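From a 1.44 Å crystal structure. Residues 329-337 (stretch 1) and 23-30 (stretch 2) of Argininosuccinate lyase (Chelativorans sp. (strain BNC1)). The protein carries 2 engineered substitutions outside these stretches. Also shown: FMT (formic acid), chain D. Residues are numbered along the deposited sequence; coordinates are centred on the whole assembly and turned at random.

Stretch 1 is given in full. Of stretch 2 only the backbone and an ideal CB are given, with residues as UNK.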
ATOM      1  N   PRO A 329      -2.063   8.250 -17.297  1.00 14.24           N
ATOM      2  CA  PRO A 329      -2.342   9.683 -17.455  1.00 12.80           C
ATOM      3  C   PRO A 329      -3.294  10.250 -16.416  1.00 12.36           C
ATOM      4  O   PRO A 329      -3.072  11.365 -15.920  1.00 13.73           O
ATOM      5  CB  PRO A 329      -2.918   9.763 -18.879  1.00 13.36           C
ATOM      6  CG  PRO A 329      -2.284   8.619 -19.596  1.00 14.51           C
ATOM      7  CD  PRO A 329      -2.178   7.511 -18.573  1.00 14.46           C
ATOM      8  N   ARG A 330      -4.364   9.530 -16.079  1.00 12.73           N
ATOM      9  CA  ARG A 330      -5.342  10.087 -15.152  1.00 12.94           C
ATOM     10  C   ARG A 330      -4.723  10.382 -13.789  1.00 12.50           C
ATOM     11  O   ARG A 330      -5.144  11.325 -13.119  1.00 15.27           O
ATOM     12  CB  ARG A 330      -6.561   9.179 -15.013  1.00 16.04           C
ATOM     13  CG  ARG A 330      -6.317   7.793 -14.467  1.00 22.24           C
ATOM     14  CD  ARG A 330      -7.630   6.989 -14.476  1.00 31.01           C
ATOM     15  NE  ARG A 330      -8.186   6.851 -15.826  1.00 39.62           N
ATOM     16  CZ  ARG A 330      -9.174   7.596 -16.328  1.00 48.56           C
ATOM     17  NH1 ARG A 330      -9.757   8.550 -15.602  1.00 41.39           N
ATOM     18  NH2 ARG A 330      -9.586   7.384 -17.568  1.00 56.99           N
ATOM     19  N   SER A 331      -3.731   9.597 -13.364  1.00 12.10           N
ATOM     20  CA  SER A 331      -3.080   9.860 -12.087  1.00 12.41           C
ATOM     21  C   SER A 331      -2.291  11.160 -12.135  1.00 11.83           C
ATOM     22  O   SER A 331      -2.368  11.987 -11.219  1.00 13.61           O
ATOM     23  CB  SER A 331      -2.179   8.679 -11.739  1.00 13.21           C
ATOM     24  OG  SER A 331      -1.520   8.878 -10.519  1.00 13.92           O
ATOM     25  N   ILE A 332      -1.521  11.365 -13.202  1.00 12.54           N
ATOM     26  CA  ILE A 332      -0.775  12.606 -13.316  1.00 12.12           C
ATOM     27  C   ILE A 332      -1.732  13.775 -13.461  1.00 11.66           C
ATOM     28  O   ILE A 332      -1.529  14.843 -12.872  1.00 13.15           O
ATOM     29  CB  ILE A 332       0.243  12.526 -14.466  1.00 12.87           C
ATOM     30  CG1 ILE A 332       1.246  11.410 -14.174  1.00 14.72           C
ATOM     31  CG2 ILE A 332       0.946  13.854 -14.621  1.00 13.50           C
ATOM     32  CD1 ILE A 332       2.050  10.954 -15.403  1.00 16.92           C
ATOM     33  N   ASP A 333      -2.802  13.590 -14.245  1.00 12.73           N
ATOM     34  CA  ASP A 333      -3.762  14.668 -14.419  1.00 12.41           C
ATOM     35  C   ASP A 333      -4.360  15.100 -13.085  1.00 12.84           C
ATOM     36  O   ASP A 333      -4.596  16.293 -12.868  1.00 13.61           O
ATOM     37  CB  ASP A 333      -4.877  14.230 -15.357  1.00 13.95           C
ATOM     38  CG  ASP A 333      -4.416  14.032 -16.778  1.00 14.85           C
ATOM     39  OD1 ASP A 333      -3.324  14.506 -17.148  1.00 15.70           O
ATOM     40  OD2 ASP A 333      -5.179  13.408 -17.535  1.00 15.83           O
ATOM     41  N   ALA A 334      -4.617  14.145 -12.182  1.00 12.46           N
ATOM     42  CA  ALA A 334      -5.151  14.495 -10.867  1.00 12.51           C
ATOM     43  C   ALA A 334      -4.161  15.333 -10.070  1.00 11.95           C
ATOM     44  O   ALA A 334      -4.548  16.298  -9.400  1.00 13.36           O
ATOM     45  CB  ALA A 334      -5.486  13.228 -10.082  1.00 12.79           C
ATOM     46  N   LEU A 335      -2.881  14.948 -10.099  1.00 11.89           N
ATOM     47  CA  LEU A 335      -1.850  15.708  -9.408  1.00 11.14           C
ATOM     48  C   LEU A 335      -1.808  17.139  -9.907  1.00 10.98           C
ATOM     49  O   LEU A 335      -1.714  18.077  -9.109  1.00 12.89           O
ATOM     50  CB  LEU A 335      -0.492  15.029  -9.601  1.00 11.22           C
ATOM     51  CG  LEU A 335       0.708  15.737  -8.976  1.00 12.73           C
ATOM     52  CD1 LEU A 335       1.813  14.715  -8.663  1.00 13.91           C
ATOM     53  CD2 LEU A 335       1.281  16.839  -9.866  1.00 13.30           C
ATOM     54  N   ILE A 336      -1.893  17.329 -11.228  1.00 12.18           N
ATOM     55  CA  ILE A 336      -1.808  18.673 -11.785  1.00 12.05           C
ATOM     56  C   ILE A 336      -3.014  19.497 -11.359  1.00 12.36           C
ATOM     57  O   ILE A 336      -2.886  20.668 -10.986  1.00 12.83           O
ATOM     58  CB  ILE A 336      -1.651  18.613 -13.320  1.00 13.10           C
ATOM     59  CG1 ILE A 336      -0.338  17.921 -13.721  1.00 14.36           C
ATOM     60  CG2 ILE A 336      -1.737  20.021 -13.891  1.00 13.03           C
ATOM     61  CD1 ILE A 336       0.926  18.668 -13.367  1.00 14.82           C
ATOM     62  N   ALA A 337      -4.204  18.898 -11.391  1.00 12.80           N
ATOM     63  CA  ALA A 337      -5.410  19.600 -10.971  1.00 13.27           C
ATOM     64  C   ALA A 337      -5.314  20.032  -9.513  1.00 12.54           C
ATOM     65  O   ALA A 337      -5.646  21.172  -9.175  1.00 13.40           O
ATOM     66  CB  ALA A 337      -6.627  18.709 -11.202  1.00 13.76           C
ATOM     67  N   UNK A  23     -12.294  24.295 -10.967  1.00 15.62           N
ATOM     68  CA  UNK A  23     -13.001  23.513 -11.969  1.00 15.31           C
ATOM     69  C   UNK A  23     -12.145  22.363 -12.495  1.00 15.48           C
ATOM     70  O   UNK A  23     -12.685  21.308 -12.837  1.00 16.15           O
ATOM     71  CB  UNK A  23     -13.437  24.414 -13.126  1.00 15.31           C
ATOM     72  N   UNK A  24     -10.818  22.529 -12.552  1.00 15.43           N
ATOM     73  CA  UNK A  24      -9.957  21.452 -13.039  1.00 15.58           C
ATOM     74  C   UNK A  24     -10.162  20.161 -12.248  1.00 14.66           C
ATOM     75  O   UNK A  24     -10.072  19.060 -12.805  1.00 15.44           O
ATOM     76  CB  UNK A  24      -8.489  21.878 -12.967  1.00 15.58           C
ATOM     77  N   UNK A  25     -10.421  20.270 -10.945  1.00 14.48           N
ATOM     78  CA  UNK A  25     -10.636  19.088 -10.121  1.00 13.68           C
ATOM     79  C   UNK A  25     -11.869  18.297 -10.536  1.00 14.96           C
ATOM     80  O   UNK A  25     -11.943  17.095 -10.252  1.00 16.96           O
ATOM     81  CB  UNK A  25     -10.759  19.496  -8.652  1.00 13.68           C
ATOM     82  N   UNK A  26     -12.835  18.942 -11.171  1.00 14.85           N
ATOM     83  CA  UNK A  26     -14.041  18.265 -11.616  1.00 16.97           C
ATOM     84  C   UNK A  26     -13.909  17.703 -13.019  1.00 18.52           C
ATOM     85  O   UNK A  26     -14.718  16.850 -13.408  1.00 20.89           O
ATOM     86  CB  UNK A  26     -15.231  19.225 -11.556  1.00 16.97           C
ATOM     87  N   UNK A  27     -12.921  18.164 -13.779  1.00 17.37           N
ATOM     88  CA  UNK A  27     -12.848  17.864 -15.203  1.00 17.82           C
ATOM     89  C   UNK A  27     -11.851  16.764 -15.556  1.00 17.98           C
ATOM     90  O   UNK A  27     -12.010  16.125 -16.606  1.00 18.76           O
ATOM     91  CB  UNK A  27     -12.484  19.137 -15.970  1.00 17.82           C
ATOM     92  N   UNK A  28     -10.830  16.521 -14.725  1.00 17.31           N
ATOM     93  CA  UNK A  28      -9.718  15.689 -15.185  1.00 16.71           C
ATOM     94  C   UNK A  28     -10.129  14.234 -15.403  1.00 16.89           C
ATOM     95  O   UNK A  28      -9.578  13.566 -16.288  1.00 18.30           O
ATOM     96  CB  UNK A  28      -8.569  15.752 -14.177  1.00 16.71           C
ATOM     97  N   UNK A  29     -11.073  13.708 -14.615  1.00 17.55           N
ATOM     98  CA  UNK A  29     -11.357  12.281 -14.689  1.00 20.18           C
ATOM     99  C   UNK A  29     -11.940  11.917 -16.047  1.00 19.56           C
ATOM    100  O   UNK A  29     -11.452  11.001 -16.718  1.00 20.86           O
ATOM    101  CB  UNK A  29     -12.317  11.867 -13.572  1.00 20.18           C
ATOM    102  N   UNK A  30     -12.957  12.657 -16.486  1.00 18.16           N
ATOM    103  CA  UNK A  30     -13.599  12.334 -17.752  1.00 18.11           C
ATOM    104  C   UNK A  30     -12.718  12.688 -18.941  1.00 17.80           C
ATOM    105  O   UNK A  30     -12.864  12.087 -20.011  1.00 19.83           O
ATOM    106  CB  UNK A  30     -14.940  13.062 -17.863  1.00 18.11           C
TER
HETATM  107  C   FMT D 603     -20.088  21.440  -5.535  1.00 35.92           C
HETATM  108  O1  FMT D 603     -21.235  21.604  -5.111  1.00 29.61           O
HETATM  109  O2  FMT D 603     -19.699  20.354  -5.972  1.00 32.94           O

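The two helices run almost exactly antiparallel, so position 24 lies near the end of stretch 1 and position 29 near Arg330.

Position 23 has nothing of stretch 1 within reach of its CB, and a polar residue would suit it as well as many others. It is Gln23, whose NE2 donates to OD1 of the residue at 27, 2.9 Å away.

At position 24 the CB points toward stretch 1 and its ideal position lies 4.1 Å from Ala337 CB. The small alanine leaves room for a long chain, aliphatic or polar, that runs past it. The residue is Glu24; its CB packs 4.1 Å from Ala337 CB, and its OE1 is hydrogen-bonded elsewhere in the structure.

Position 25 points sideways, its ideal CB 4.9 Å from Ala337 CB. An apolar chain of medium length, such as leucine, isoleucine or methionine, could close that gap. Leu25 brings CD2 to 4.0 Å from Ala337 CB.

The CB of position 26 points away, leaving its side chain free of stretch 1; many residues fit, and a long side chain ending in a donor, such as tyrosine, could reach the formic acid beyond. Tyr26 does so, its OH donating to FMT O2 at 3.0 Å.

Position 27 points sideways and stretch 1 sets no demand there; the amide of Gln23 one turn back makes an acceptor suitable. Asp27 accepts that bond.

Position 28 faces stretch 1 squarely: its ideal CB is 4.2 Å from Asp333 CB and 4.6 Å from Ala337 CB. Ala334 and Ala337 offer a shallow apolar surface on which a large flat or aliphatic side chain could lie. Phe28 takes it. The ring lays one face over Ala334, whose CA is 3.8 Å from the ring centroid and 8° off its normal, a CH-pi contact; Ala334 CB is 3.5 Å from Phe28 CE1, and Ala337 CB is 3.7 Å from Phe28 CD2. The Phe28 carbonyl also joins the helices through water 1, which donates to Phe28 O (2.7 Å) and Asp333 OD2 (2.8 Å).

Position 29 points sideways, but its ideal CB is only 4.7 Å from Arg330 NH1. A positive guanidinium so close calls for an acidic residue, or a neutral acceptor. Asp29 forms a salt bridge from OD1 to Arg330 NH1 (2.8 Å), meeting the guanidinium at its edge; the same NH1 donates to Asp29 O (3.2 Å).

Position 30 points away and tolerates many residues; Ala30 makes no contact with stretch 1.

Stretch 2 (23-30) QELYDFDA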
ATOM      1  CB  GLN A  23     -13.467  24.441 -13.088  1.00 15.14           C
ATOM      2  CG  GLN A  23     -14.278  23.747 -14.184  1.00 16.45           C
ATOM      3  CD  GLN A  23     -15.620  23.244 -13.683  1.00 18.62           C
ATOM      4  OE1 GLN A  23     -16.360  23.966 -13.016  1.00 19.24           O
ATOM      5  NE2 GLN A  23     -15.922  21.984 -13.978  1.00 19.66           N
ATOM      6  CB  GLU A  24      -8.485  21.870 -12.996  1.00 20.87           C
ATOM      7  CG  GLU A  24      -8.110  23.047 -13.892  1.00 28.51           C
ATOM      8  CD  GLU A  24      -6.633  23.425 -13.786  1.00 26.84           C
ATOM      9  OE1 GLU A  24      -5.800  22.498 -13.700  1.00 19.94           O
ATOM     10  OE2 GLU A  24      -6.318  24.651 -13.791  1.00 29.27           O
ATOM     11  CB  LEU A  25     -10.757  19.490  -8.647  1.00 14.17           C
ATOM     12  CG  LEU A  25      -9.452  19.899  -7.970  1.00 15.51           C
ATOM     13  CD1 LEU A  25      -9.741  20.661  -6.682  1.00 15.11           C
ATOM     14  CD2 LEU A  25      -8.540  18.698  -7.707  1.00 17.23           C
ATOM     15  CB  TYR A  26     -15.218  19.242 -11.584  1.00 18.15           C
ATOM     16  CG  TYR A  26     -15.632  19.634 -10.191  1.00 20.64           C
ATOM     17  CD1 TYR A  26     -14.969  20.636  -9.511  1.00 18.41           C
ATOM     18  CD2 TYR A  26     -16.678  18.987  -9.551  1.00 26.68           C
ATOM     19  CE1 TYR A  26     -15.322  20.983  -8.224  1.00 19.97           C
ATOM     20  CE2 TYR A  26     -17.053  19.336  -8.266  1.00 28.49           C
ATOM     21  CZ  TYR A  26     -16.369  20.335  -7.612  1.00 24.34           C
ATOM     22  OH  TYR A  26     -16.723  20.694  -6.332  1.00 24.91           O
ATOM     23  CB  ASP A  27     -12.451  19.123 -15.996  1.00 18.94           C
ATOM     24  CG  ASP A  27     -13.534  20.209 -16.008  1.00 21.69           C
ATOM     25  OD1 ASP A  27     -14.673  19.940 -15.592  1.00 23.18           O
ATOM     26  OD2 ASP A  27     -13.222  21.337 -16.434  1.00 23.24           O
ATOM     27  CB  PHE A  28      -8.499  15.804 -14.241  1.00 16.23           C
ATOM     28  CG  PHE A  28      -8.676  15.126 -12.902  1.00 16.07           C
ATOM     29  CD1 PHE A  28      -8.492  13.758 -12.760  1.00 15.53           C
ATOM     30  CD2 PHE A  28      -8.994  15.878 -11.780  1.00 16.64           C
ATOM     31  CE1 PHE A  28      -8.657  13.152 -11.540  1.00 16.31           C
ATOM     32  CE2 PHE A  28      -9.162  15.275 -10.555  1.00 17.15           C
ATOM     33  CZ  PHE A  28      -8.989  13.921 -10.433  1.00 16.58           C
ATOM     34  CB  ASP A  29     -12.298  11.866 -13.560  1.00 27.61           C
ATOM     35  CG  ASP A  29     -12.529  10.364 -13.518  1.00 43.59           C
ATOM     36  OD1 ASP A  29     -11.555   9.602 -13.696  1.00 51.89           O
ATOM     37  OD2 ASP A  29     -13.684   9.954 -13.292  1.00 51.23           O
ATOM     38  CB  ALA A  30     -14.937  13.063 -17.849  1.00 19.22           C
TER
HETATM   39  O   HOH W   1      -7.574  14.763 -17.704  1.00 18.20           O
HETATM   40  O   HOH W   2     -11.169   9.365 -19.020  1.00 26.46           O
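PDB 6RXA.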